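Replicase polyprotein 1a (Avian infectious bronchitis virus, PDB 3LD1) is a coronavirus replicase precursor processed into several nonstructural proteins, of which this fragment represents part of nsp2, whose own role is not settled. Local coordinates at residues E316-I321 with C327-S332; G248-K253 with D349-E354; G297-L302 with D334-A339; K210-V215 with V223-G228; R148-E153 with M203-C208. The protein carries 3 engineered substitutions. All coordinates share one frame; numbering follows the deposited sequence.

Contact 1: E316-I321 with C327-S332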
# COMPACT_ATOMS: atom_id res chain seq x y z
N GLU A 316 -23.94 27.63 2.60
CA GLU A 316 -24.37 28.47 3.73
C GLU A 316 -25.61 27.90 4.31
O GLU A 316 -26.52 27.49 3.56
CB GLU A 316 -24.72 29.90 3.30
CG GLU A 316 -23.55 30.69 2.71
CD GLU A 316 -23.76 32.17 2.83
OE1 GLU A 316 -24.65 32.65 3.57
OE2 GLU A 316 -22.98 32.88 2.18
N GLY A 317 -25.65 27.86 5.63
CA GLY A 317 -26.82 27.33 6.33
C GLY A 317 -26.81 27.73 7.80
O GLY A 317 -26.34 28.86 8.20
N TRP A 318 -27.30 26.80 8.63
CA TRP A 318 -27.37 26.96 10.11
C TRP A 318 -26.92 25.64 10.80
O TRP A 318 -26.75 24.58 10.16
CB TRP A 318 -28.81 27.32 10.52
CG TRP A 318 -29.38 28.45 9.73
CD1 TRP A 318 -29.43 29.80 10.10
CD2 TRP A 318 -29.96 28.38 8.39
NE1 TRP A 318 -30.00 30.53 9.07
CE2 TRP A 318 -30.32 29.71 8.02
CE3 TRP A 318 -30.20 27.35 7.49
CZ2 TRP A 318 -30.92 30.02 6.79
CZ3 TRP A 318 -30.79 27.67 6.22
CH2 TRP A 318 -31.14 29.00 5.90
N SER A 319 -26.79 25.69 12.12
CA SER A 319 -26.69 24.52 12.93
C SER A 319 -28.03 24.34 13.55
O SER A 319 -28.76 25.31 13.67
CB SER A 319 -25.62 24.70 14.01
OG SER A 319 -25.81 25.87 14.73
N ALA A 320 -28.37 23.09 13.87
CA ALA A 320 -29.59 22.72 14.56
C ALA A 320 -29.25 21.49 15.37
O ALA A 320 -28.46 20.64 14.94
CB ALA A 320 -30.71 22.40 13.52
N ILE A 321 -29.78 21.39 16.58
CA ILE A 321 -29.51 20.18 17.33
C ILE A 321 -30.57 19.13 17.06
O ILE A 321 -31.65 19.26 17.54
CB ILE A 321 -29.43 20.46 18.82
CG1 ILE A 321 -28.16 21.27 19.08
CG2 ILE A 321 -29.46 19.13 19.56
CD1 ILE A 321 -28.20 22.01 20.33
N CYS A 327 -25.98 19.39 14.28
CA CYS A 327 -25.90 19.13 12.87
C CYS A 327 -25.86 20.44 12.09
O CYS A 327 -26.02 21.52 12.65
CB CYS A 327 -27.09 18.30 12.42
SG CYS A 327 -27.26 16.67 13.09
N TYR A 328 -25.60 20.32 10.81
CA TYR A 328 -25.68 21.40 9.86
C TYR A 328 -26.98 21.19 9.15
O TYR A 328 -27.37 20.05 8.82
CB TYR A 328 -24.61 21.23 8.82
CG TYR A 328 -24.60 22.29 7.74
CD1 TYR A 328 -24.16 23.60 8.02
CD2 TYR A 328 -25.01 21.98 6.41
CE1 TYR A 328 -24.15 24.56 7.03
CE2 TYR A 328 -24.99 22.93 5.41
CZ TYR A 328 -24.55 24.23 5.71
OH TYR A 328 -24.49 25.20 4.73
N VAL A 329 -27.61 22.31 8.84
CA VAL A 329 -28.94 22.31 8.35
C VAL A 329 -28.93 23.39 7.24
O VAL A 329 -28.37 24.49 7.40
CB VAL A 329 -29.85 22.52 9.60
CG1 VAL A 329 -30.28 23.95 9.86
CG2 VAL A 329 -30.91 21.60 9.64
N PHE A 330 -29.50 23.07 6.08
CA PHE A 330 -29.58 24.01 5.00
C PHE A 330 -30.92 23.91 4.27
O PHE A 330 -31.56 22.89 4.34
CB PHE A 330 -28.42 23.80 4.04
CG PHE A 330 -28.38 22.47 3.34
CD1 PHE A 330 -27.77 21.39 3.94
CD2 PHE A 330 -28.84 22.35 2.04
CE1 PHE A 330 -27.66 20.16 3.26
CE2 PHE A 330 -28.74 21.13 1.32
CZ PHE A 330 -28.16 20.04 1.94
N LYS A 331 -31.29 24.98 3.57
CA LYS A 331 -32.50 25.12 2.74
C LYS A 331 -32.17 25.02 1.23
O LYS A 331 -31.18 25.54 0.74
CB LYS A 331 -33.13 26.49 3.05
CG LYS A 331 -34.64 26.62 2.82
CD LYS A 331 -35.17 28.08 2.92
CE LYS A 331 -36.71 28.14 2.54
NZ LYS A 331 -37.29 29.51 2.38
N SER A 332 -33.01 24.32 0.48
CA SER A 332 -32.75 24.01 -0.92
C SER A 332 -34.07 24.12 -1.70
O SER A 332 -34.87 23.15 -1.72
CB SER A 332 -32.19 22.60 -1.04
OG SER A 332 -31.29 22.55 -2.11
O HOH W 1 -29.51 27.61 3.20
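Trp318 and Val329 face each other as an antiparallel hydrogen-bonded pair, and their side chains cross at about a right angle on the same side of the sheet. Trp318 CB rests on Val329 CG1 at 3.7 Å. With CG beside the backbone N (chi1 -50°), the indole leans toward the partner strand and presents its benzo edge to the main chain: CE3 lies 3.4 Å from Val329 O, and Lys331 N sits in the ring plane beyond CZ3. Ala320 CB continues this apolar side, touching both methyl groups of Val329. Tyr328 works on the other side of the sheet. Its CG is anti to the backbone N (chi1 179°), which carries the ring forward along its own strand, obliquely against Gly317; because that residue has no side chain, ring atom CE1 can come within 3.9 Å of Gly317 CA. The phenol OH then reaches Glu314 O, to which it is hydrogen-bonded. Four backbone bonds hold the ladder, from Trp318 N to Val329 O (2.8 Å, 174° at the hydrogen) to the reciprocal pair between Ala320 and Cys327. A water spans Glu316 O and Lys331 N where the strands part. The two strands form a beta hairpin in the C-terminal sheet, with 316-322 running parallel to strand 291-298 on one flank and 325-332 antiparallel to strand 335-342 on the other.

Contact 2: G248-K253 with D349-E354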
# COMPACT_ATOMS: atom_id res chain seq x y z
N GLY A 248 -26.08 3.64 13.46
CA GLY A 248 -26.11 4.70 14.50
C GLY A 248 -26.69 6.00 13.93
O GLY A 248 -27.39 6.00 12.88
N PHE A 249 -26.40 7.11 14.58
CA PHE A 249 -27.01 8.36 14.13
C PHE A 249 -26.71 8.73 12.66
O PHE A 249 -25.59 8.61 12.23
CB PHE A 249 -26.62 9.49 15.08
CG PHE A 249 -27.20 10.80 14.70
CD1 PHE A 249 -28.51 11.10 15.04
CD2 PHE A 249 -26.46 11.71 13.98
CE1 PHE A 249 -29.04 12.27 14.70
CE2 PHE A 249 -27.00 12.94 13.64
CZ PHE A 249 -28.27 13.22 14.01
N MET A 250 -27.72 9.13 11.89
CA MET A 250 -27.69 9.48 10.45
C MET A 250 -27.04 8.44 9.56
O MET A 250 -26.54 8.75 8.47
CB MET A 250 -27.04 10.85 10.19
CG MET A 250 -27.85 12.05 10.54
SD MET A 250 -27.05 13.53 9.95
CE MET A 250 -28.32 14.76 10.07
N GLY A 251 -26.98 7.21 10.03
CA GLY A 251 -26.73 6.12 9.14
C GLY A 251 -25.29 5.73 9.15
O GLY A 251 -24.81 5.09 8.23
N ALA A 252 -24.58 6.10 10.21
CA ALA A 252 -23.18 5.74 10.32
C ALA A 252 -23.00 4.45 11.10
O ALA A 252 -23.95 3.97 11.72
CB ALA A 252 -22.44 6.85 11.02
N LYS A 253 -21.76 3.97 11.15
CA LYS A 253 -21.41 2.72 11.75
C LYS A 253 -20.77 3.02 13.05
O LYS A 253 -19.86 3.83 13.08
CB LYS A 253 -20.40 1.98 10.83
CG LYS A 253 -21.03 1.38 9.63
CD LYS A 253 -22.07 0.31 10.05
CE LYS A 253 -22.74 -0.39 8.80
NZ LYS A 253 -23.59 -1.49 9.37
N ASP A 349 -23.64 13.12 4.30
CA ASP A 349 -24.73 12.23 4.60
C ASP A 349 -26.09 12.90 4.75
O ASP A 349 -26.69 12.90 5.83
CB ASP A 349 -24.40 11.35 5.76
CG ASP A 349 -23.10 10.64 5.54
OD1 ASP A 349 -22.08 11.33 5.61
OD2 ASP A 349 -23.09 9.42 5.26
N VAL A 350 -26.58 13.44 3.63
CA VAL A 350 -27.68 14.35 3.69
C VAL A 350 -29.00 13.65 4.05
O VAL A 350 -29.37 12.70 3.41
CB VAL A 350 -27.81 15.16 2.39
CG1 VAL A 350 -28.95 16.20 2.54
CG2 VAL A 350 -26.54 15.90 2.07
N HIS A 351 -29.68 14.13 5.10
CA HIS A 351 -31.04 13.69 5.42
C HIS A 351 -32.12 14.78 5.21
O HIS A 351 -31.85 15.97 5.38
CB HIS A 351 -31.07 13.13 6.85
CG HIS A 351 -30.28 11.86 7.04
ND1 HIS A 351 -28.92 11.79 6.83
CD2 HIS A 351 -30.66 10.61 7.44
CE1 HIS A 351 -28.50 10.55 7.07
NE2 HIS A 351 -29.54 9.81 7.42
N CYS A 352 -33.35 14.39 4.86
CA CYS A 352 -34.42 15.35 4.72
C CYS A 352 -34.90 15.83 6.05
O CYS A 352 -34.89 15.06 7.05
CB CYS A 352 -35.61 14.71 4.06
SG CYS A 352 -35.24 14.00 2.48
N CYS A 353 -35.36 17.08 6.03
CA CYS A 353 -36.07 17.73 7.16
C CYS A 353 -37.50 18.30 6.83
O CYS A 353 -37.81 18.65 5.68
CB CYS A 353 -35.18 18.87 7.71
SG CYS A 353 -33.64 18.31 8.61
N GLU A 354 -38.33 18.45 7.86
CA GLU A 354 -39.64 19.13 7.74
C GLU A 354 -39.59 20.26 8.69
O GLU A 354 -39.06 20.09 9.81
CB GLU A 354 -40.70 18.27 8.36
CG GLU A 354 -41.85 17.93 7.54
CD GLU A 354 -42.37 16.62 8.06
OE1 GLU A 354 -42.47 15.64 7.29
OE2 GLU A 354 -42.59 16.55 9.30
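Met250 and His351 are brought together by similar first torsions: each has CG opposite the carbonyl carbon (chi1 -75° and -67°). The methionine then runs on extended, which lays its chain across one face of the imidazole. Met250 CG sits above the rim of that ring, 4.0 Å from its centroid, in a CH-pi contact, while SD lies obliquely, 4.6 Å from the same centroid. Met250 also meets the ring through its backbone, with its carbonyl O 3.0 Å from His351 CE1. The rotation of the imidazole is fixed from within its own segment: ND1 donates to Asp349 O over 2.7 Å, with the acceptor nearly in the ring plane. This bond satisfies a polar atom of a buried side chain. The methionine is presented by a tight turn, in which Gly251 N bonds to Gly248 O at 3.1 Å; the backbone angles of Phe249 and Met250 are close to those of a type II beta turn. The turn belongs to the loop between helix 232-243 and strand 253-255, and it brings Met250 onto the C-terminal sheet, where Cys327 of strand 325-332 and Ala338 and Pro340 of strand 335-342 also touch its side chain.

Contact 3: G297-L302 with D334-A339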
# COMPACT_ATOMS: atom_id res chain seq x y z
N GLY A 297 -25.98 30.73 12.25
CA GLY A 297 -26.43 30.72 13.66
C GLY A 297 -27.22 29.43 13.87
O GLY A 297 -27.33 28.55 12.96
N MET A 298 -27.78 29.29 15.08
CA MET A 298 -28.58 28.09 15.45
C MET A 298 -30.00 28.40 15.12
O MET A 298 -30.44 29.50 15.41
CB MET A 298 -28.59 27.83 16.97
CG MET A 298 -29.12 26.43 17.34
SD MET A 298 -27.91 25.10 16.94
CE MET A 298 -26.78 25.41 18.33
N ARG A 299 -30.74 27.41 14.59
CA ARG A 299 -32.20 27.42 14.56
C ARG A 299 -32.75 26.12 15.19
O ARG A 299 -32.04 25.11 15.20
CB ARG A 299 -32.67 27.54 13.12
CG ARG A 299 -32.38 26.32 12.26
CD ARG A 299 -32.52 26.58 10.79
NE ARG A 299 -33.87 26.95 10.50
CZ ARG A 299 -34.25 27.82 9.56
NH1 ARG A 299 -33.36 28.44 8.79
NH2 ARG A 299 -35.54 28.06 9.43
N ASN A 300 -34.01 26.12 15.66
CA ASN A 300 -34.60 24.96 16.39
C ASN A 300 -36.00 24.62 15.87
O ASN A 300 -36.85 24.06 16.57
CB ASN A 300 -34.65 25.23 17.87
CG ASN A 300 -35.56 26.38 18.19
OD1 ASN A 300 -36.31 26.84 17.30
ND2 ASN A 300 -35.51 26.88 19.44
N ASP A 301 -36.22 24.94 14.63
CA ASP A 301 -37.54 24.84 14.08
C ASP A 301 -37.63 23.70 13.12
O ASP A 301 -38.43 23.77 12.18
CB ASP A 301 -37.89 26.15 13.33
CG ASP A 301 -36.88 26.49 12.24
OD1 ASP A 301 -35.68 26.17 12.40
OD2 ASP A 301 -37.24 27.08 11.24
N LEU A 302 -36.82 22.67 13.32
CA LEU A 302 -36.84 21.57 12.34
C LEU A 302 -36.87 20.20 12.94
O LEU A 302 -36.44 19.99 14.05
CB LEU A 302 -35.72 21.69 11.36
CG LEU A 302 -35.74 22.84 10.38
CD1 LEU A 302 -34.32 23.25 9.88
CD2 LEU A 302 -36.50 22.39 9.18
N ASP A 334 -37.64 25.11 -1.51
CA ASP A 334 -38.59 25.35 -0.40
C ASP A 334 -38.33 24.40 0.73
O ASP A 334 -38.94 24.55 1.80
CB ASP A 334 -40.08 25.26 -0.80
CG ASP A 334 -40.34 25.54 -2.30
OD1 ASP A 334 -41.07 24.70 -2.90
OD2 ASP A 334 -39.82 26.55 -2.88
N ARG A 335 -37.41 23.45 0.49
CA ARG A 335 -37.13 22.30 1.36
C ARG A 335 -35.89 22.46 2.25
O ARG A 335 -34.94 23.15 1.90
CB ARG A 335 -36.87 21.07 0.50
CG ARG A 335 -37.84 20.89 -0.62
CD ARG A 335 -38.95 20.07 -0.14
NE ARG A 335 -38.36 18.86 0.37
CZ ARG A 335 -37.97 17.82 -0.37
NH1 ARG A 335 -38.14 17.81 -1.69
NH2 ARG A 335 -37.41 16.78 0.24
N PHE A 336 -35.88 21.72 3.36
CA PHE A 336 -34.76 21.73 4.26
C PHE A 336 -34.04 20.44 4.35
O PHE A 336 -34.60 19.36 4.17
CB PHE A 336 -35.21 22.09 5.64
CG PHE A 336 -35.50 23.54 5.82
CD1 PHE A 336 -36.82 24.02 5.72
CD2 PHE A 336 -34.48 24.44 6.09
CE1 PHE A 336 -37.13 25.40 5.89
CE2 PHE A 336 -34.75 25.85 6.25
CZ PHE A 336 -36.08 26.34 6.16
N TYR A 337 -32.77 20.56 4.69
CA TYR A 337 -31.96 19.39 4.91
C TYR A 337 -30.97 19.47 6.09
O TYR A 337 -30.62 20.54 6.58
CB TYR A 337 -31.24 19.06 3.65
CG TYR A 337 -32.15 18.95 2.49
CD1 TYR A 337 -32.46 20.08 1.72
CD2 TYR A 337 -32.68 17.71 2.11
CE1 TYR A 337 -33.26 19.98 0.59
CE2 TYR A 337 -33.48 17.61 1.00
CZ TYR A 337 -33.75 18.75 0.24
OH TYR A 337 -34.56 18.70 -0.87
N ALA A 338 -30.56 18.29 6.54
CA ALA A 338 -29.58 18.23 7.61
C ALA A 338 -28.38 17.38 7.20
O ALA A 338 -28.51 16.42 6.37
CB ALA A 338 -30.19 17.68 8.87
N ALA A 339 -27.23 17.70 7.81
CA ALA A 339 -26.01 16.95 7.55
C ALA A 339 -25.09 16.89 8.76
O ALA A 339 -25.20 17.75 9.71
CB ALA A 339 -25.28 17.50 6.36
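Leu302 and Phe336 make the nearest backbone approach, their CA atoms 8.3 Å apart, too far for a ladder, so the contact is carried by side chains. Phe336 has CG beside its backbone N (chi1 -76°), which turns the ring toward residues 299-302, where it meets two very different groups. Near the root of the ring, Leu302 CD2 lies 3.7 Å from CG in an off-centre CH-pi contact; the leucine and phenylalanine side chains cross at about a right angle, and Leu302 CD1 adds a touch on CD2. At the far end, Arg299 takes over. Ring atom CE2 stands over one face of the guanidinium, 3.7 Å above its plane, with the two planes inclined by 57°, and CZ approaches NH2. The turn around Asn300 links strand 291-298 to strand 302-308 of the curled C-terminal sheet, and strand 335-342 passes across from it, flanked by 325-332 and 345-355. Within this link Arg299 grips Asp301 side-on. NE donates to OD1 over 2.7 Å and NH2 to OD2 over 2.7 Å; each oxygen accepts on its syn lone pair and lies close to the guanidinium plane. This two-nitrogen salt bridge, reached through the bend at chi3 of the arginine, would hold the cationic group at a set tilt and probably offsets its charge. Arg299 has a further aromatic partner in Trp318, with which it forms a cation-pi pair.

Contact 4: K210-V215 with V223-G228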
# COMPACT_ATOMS: atom_id res chain seq x y z
N LYS A 210 5.86 4.09 -0.98
CA LYS A 210 6.02 5.55 -0.86
C LYS A 210 5.26 6.12 0.36
O LYS A 210 5.83 6.80 1.18
CB LYS A 210 5.55 6.26 -2.15
CG LYS A 210 6.55 7.26 -2.76
CD LYS A 210 7.33 6.64 -3.93
CE LYS A 210 8.47 7.56 -4.45
NZ LYS A 210 9.66 6.83 -5.11
N SER A 211 3.96 5.85 0.48
CA SER A 211 3.15 6.37 1.61
C SER A 211 2.07 5.37 1.86
O SER A 211 1.76 4.54 0.99
CB SER A 211 2.48 7.65 1.16
OG SER A 211 1.99 7.38 -0.16
N ILE A 212 1.46 5.45 3.03
CA ILE A 212 0.22 4.70 3.29
C ILE A 212 -0.84 5.74 3.65
O ILE A 212 -0.62 6.50 4.60
CB ILE A 212 0.45 3.57 4.37
CG1 ILE A 212 0.64 2.20 3.72
CG2 ILE A 212 -0.66 3.46 5.43
CD1 ILE A 212 1.95 2.00 3.05
N THR A 213 -1.93 5.79 2.87
CA THR A 213 -3.04 6.75 3.05
C THR A 213 -4.28 6.02 3.42
O THR A 213 -4.83 5.28 2.57
CB THR A 213 -3.45 7.45 1.73
OG1 THR A 213 -2.30 7.62 0.94
CG2 THR A 213 -4.09 8.85 1.98
N VAL A 214 -4.75 6.25 4.63
CA VAL A 214 -6.05 5.76 5.08
C VAL A 214 -7.21 6.73 4.75
O VAL A 214 -7.11 7.94 4.97
CB VAL A 214 -5.96 5.49 6.57
CG1 VAL A 214 -7.30 5.24 7.18
CG2 VAL A 214 -5.05 4.24 6.80
N VAL A 215 -8.30 6.23 4.19
CA VAL A 215 -9.47 7.08 3.92
C VAL A 215 -10.72 6.38 4.40
O VAL A 215 -10.61 5.20 4.79
CB VAL A 215 -9.69 7.40 2.41
CG1 VAL A 215 -8.51 8.22 1.85
CG2 VAL A 215 -9.95 6.11 1.65
N VAL A 223 -7.18 1.24 3.11
CA VAL A 223 -5.83 1.70 2.85
C VAL A 223 -5.78 1.80 1.35
O VAL A 223 -5.86 0.77 0.64
CB VAL A 223 -4.82 0.66 3.35
CG1 VAL A 223 -3.47 0.87 2.70
CG2 VAL A 223 -4.66 0.79 4.82
N ARG A 224 -5.76 3.04 0.85
CA ARG A 224 -5.71 3.26 -0.60
C ARG A 224 -4.69 2.33 -1.24
O ARG A 224 -5.04 1.58 -2.15
CB ARG A 224 -5.33 4.72 -0.88
CG ARG A 224 -6.50 5.73 -0.58
CD ARG A 224 -7.03 6.34 -1.89
NE ARG A 224 -6.47 7.68 -2.03
CZ ARG A 224 -7.16 8.80 -1.76
NH1 ARG A 224 -8.46 8.71 -1.39
NH2 ARG A 224 -6.55 9.98 -1.87
N GLU A 225 -3.45 2.31 -0.74
CA GLU A 225 -2.36 1.64 -1.46
C GLU A 225 -2.48 0.12 -1.68
O GLU A 225 -1.93 -0.40 -2.64
CB GLU A 225 -1.01 2.00 -0.87
CG GLU A 225 -0.70 3.49 -0.98
CD GLU A 225 -1.39 4.32 0.09
OE1 GLU A 225 -1.95 3.79 1.07
OE2 GLU A 225 -1.30 5.54 -0.04
N PHE A 226 -3.22 -0.59 -0.83
CA PHE A 226 -3.50 -2.00 -1.05
C PHE A 226 -4.58 -2.22 -2.05
O PHE A 226 -4.86 -3.37 -2.36
CB PHE A 226 -4.04 -2.64 0.20
CG PHE A 226 -3.11 -2.54 1.36
CD1 PHE A 226 -1.75 -2.36 1.17
CD2 PHE A 226 -3.61 -2.63 2.67
CE1 PHE A 226 -0.86 -2.27 2.28
CE2 PHE A 226 -2.72 -2.56 3.80
CZ PHE A 226 -1.35 -2.39 3.60
N ALA A 227 -5.20 -1.15 -2.55
CA ALA A 227 -6.48 -1.33 -3.19
C ALA A 227 -6.33 -2.17 -4.44
O ALA A 227 -7.04 -3.13 -4.57
CB ALA A 227 -7.25 0.00 -3.46
N GLY A 228 -5.47 -1.88 -5.38
CA GLY A 228 -5.57 -2.84 -6.50
C GLY A 228 -4.38 -3.80 -6.47
O GLY A 228 -3.58 -3.75 -7.37
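Thr213 and Glu225 form the tight part of this contact. The glutamate chain bends at chi2 (80°), turning its carboxylate back onto the threonine, which it meets at about a right angle. Glu225 OE1 accepts Thr213 N over 2.7 Å, nearly straight at 167° though somewhat out of the carboxylate plane, and OE2 takes the hydroxyl OG1 on its syn lone pair. Both oxygens of a buried acidic group are thus satisfied by one residue, which probably favours the charged form. Strands 214-217 and 220-223 form a small two-stranded antiparallel hairpin; just past its non-hydrogen-bonded pair Val214 and Val223, the bond from Arg224 N to Thr213 O, at 3.0 Å, carries the backbone pairing one step beyond the strands, and the Glu225 carboxylate then takes the next N-H. Those valines touch through their CG2 methyls at 4.0 Å, with Val214 packing on helix 140-162 and Val223 on helix 232-243, and Val223 CG1 sits over the centre of the Phe226 ring. The outer side is more open to solvent. Arg224 is exposed, its chain doubly bent, and its guanidinium meets Val215 obliquely in one close touch, NH1 to CG1 at 3.3 Å. Looser still is Ser211, also exposed, which keeps its OG 3.8 Å from Glu225 OE2.

Contact 5: R148-E153 with M203-C208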
# COMPACT_ATOMS: atom_id res chain seq x y z
N ARG A 148 10.47 -10.50 3.54
CA ARG A 148 9.91 -10.68 4.84
C ARG A 148 10.07 -9.42 5.65
O ARG A 148 9.30 -9.21 6.53
CB ARG A 148 10.45 -11.96 5.54
CG ARG A 148 9.98 -13.22 4.80
CD ARG A 148 10.64 -14.49 5.31
NE ARG A 148 9.66 -15.26 6.06
CZ ARG A 148 8.86 -16.14 5.50
NH1 ARG A 148 8.99 -16.40 4.20
NH2 ARG A 148 7.99 -16.77 6.23
N ARG A 149 11.05 -8.57 5.33
CA ARG A 149 11.41 -7.44 6.22
C ARG A 149 10.44 -6.33 6.06
O ARG A 149 10.36 -5.45 6.93
CB ARG A 149 12.77 -6.82 5.88
CG ARG A 149 13.98 -7.69 5.93
CD ARG A 149 15.25 -6.78 5.63
NE ARG A 149 16.22 -7.01 6.70
CZ ARG A 149 16.72 -6.10 7.54
NH1 ARG A 149 16.44 -4.80 7.44
NH2 ARG A 149 17.57 -6.50 8.46
N LEU A 150 9.79 -6.32 4.90
CA LEU A 150 8.87 -5.25 4.51
C LEU A 150 7.52 -5.27 5.25
O LEU A 150 6.87 -4.23 5.36
CB LEU A 150 8.63 -5.27 3.02
CG LEU A 150 9.85 -5.05 2.16
CD1 LEU A 150 9.56 -5.23 0.70
CD2 LEU A 150 10.49 -3.75 2.42
N VAL A 151 7.15 -6.45 5.79
CA VAL A 151 5.92 -6.63 6.54
C VAL A 151 5.99 -5.71 7.74
O VAL A 151 5.20 -4.79 7.88
CB VAL A 151 5.79 -8.07 6.93
CG1 VAL A 151 4.52 -8.27 7.74
CG2 VAL A 151 5.79 -8.98 5.65
N GLY A 152 7.01 -5.89 8.55
CA GLY A 152 7.34 -4.98 9.63
C GLY A 152 7.26 -3.51 9.22
O GLY A 152 6.63 -2.73 9.93
N GLU A 153 7.89 -3.10 8.12
CA GLU A 153 7.86 -1.65 7.79
C GLU A 153 6.42 -1.23 7.48
O GLU A 153 5.93 -0.24 8.05
CB GLU A 153 8.83 -1.21 6.65
CG GLU A 153 10.35 -1.21 7.04
CD GLU A 153 11.28 -1.72 5.88
OE1 GLU A 153 11.30 -1.10 4.78
OE2 GLU A 153 12.00 -2.74 6.07
N MET A 203 4.84 -6.17 -6.73
CA MET A 203 4.03 -5.09 -7.27
C MET A 203 3.36 -4.36 -6.10
O MET A 203 3.40 -3.14 -6.01
CB MET A 203 3.04 -5.61 -8.29
CG MET A 203 2.23 -4.45 -8.91
SD MET A 203 0.92 -3.87 -7.75
CE MET A 203 -0.55 -4.46 -8.57
N ALA A 204 2.81 -5.12 -5.17
CA ALA A 204 2.11 -4.54 -4.06
C ALA A 204 3.05 -3.81 -3.13
O ALA A 204 2.67 -2.74 -2.59
CB ALA A 204 1.31 -5.60 -3.31
N PHE A 205 4.27 -4.32 -2.92
CA PHE A 205 5.20 -3.58 -2.00
C PHE A 205 5.70 -2.25 -2.68
O PHE A 205 6.00 -1.30 -1.99
CB PHE A 205 6.40 -4.42 -1.51
CG PHE A 205 6.08 -5.41 -0.35
CD1 PHE A 205 5.43 -4.98 0.80
CD2 PHE A 205 6.47 -6.72 -0.44
CE1 PHE A 205 5.11 -5.84 1.79
CE2 PHE A 205 6.20 -7.61 0.56
CZ PHE A 205 5.50 -7.17 1.71
N ALA A 206 5.75 -2.23 -4.01
CA ALA A 206 6.02 -1.04 -4.77
C ALA A 206 4.86 -0.10 -4.55
O ALA A 206 5.05 1.09 -4.32
CB ALA A 206 6.15 -1.38 -6.31
N LYS A 207 3.63 -0.63 -4.55
CA LYS A 207 2.51 0.29 -4.59
C LYS A 207 2.48 1.06 -3.33
O LYS A 207 2.01 2.19 -3.30
CB LYS A 207 1.16 -0.33 -4.90
CG LYS A 207 0.06 0.72 -5.16
CD LYS A 207 -1.28 0.16 -5.69
CE LYS A 207 -2.41 1.21 -5.76
NZ LYS A 207 -3.75 0.52 -5.92
N CYS A 208 3.07 0.51 -2.29
CA CYS A 208 2.98 1.21 -1.09
C CYS A 208 4.29 1.51 -0.46
O CYS A 208 4.35 1.92 0.70
CB CYS A 208 1.99 0.53 -0.20
SG CYS A 208 2.47 -1.01 0.40
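Phe205 turns one face of its ring to Leu150, whose CB stands 3.7 Å above the plane over its centre, a CH-pi contact. The same leucine continues along that face: CD1 lies 3.6 Å from both CG and CD2 of Phe205, so its chain passes obliquely across the ring. This is helix-to-helix packing, joining the middle of helix 140-162 to the last turn of helix 194-207. The nearest CA atoms, of Leu150 and Phe205, are 7.7 Å apart, and the two side chains bridge them. Leu150 reaches along the ring with CG beside its backbone N (chi1 -61°) and CD1 extended beyond (chi2 174°), which carries CD1 from the ring centre, where CB lies, to the CG-CD2 side. Both side chains are buried and wholly apolar, and Tyr30 of helix 30-46 touches each of them, adding a third helix to the site. Val151 packs on Phe181 and Leu185 of helix 174-185, but one branch still grazes the aromatic ring obliquely, with Val151 CG2 4.3 Å from Phe205 CZ.

Overall arrangement
The five contacts fall into two groups along an elongated chain. Contacts 1, 2 and 3 share the C-terminal sheet: the centres of contacts 1 and 3 are 5 Å apart, and contact 2 lies 13 Å from each. Along the sequence contact 1 is nested within contact 3, and both within contact 2. Phe330 CZ touches Val350 CG1 at 4.0 Å, linking contacts 1 and 2 directly. Contacts 4 and 5 sit near the middle of the chain, centres 12 Å apart, and meet where Glu225 CB lies 3.4 Å from Cys208 CB. Between the groups, contacts 2 and 4 come closest, about 12 Å between nearest atoms, while the centres of contacts 3 and 5 are 48 Å apart.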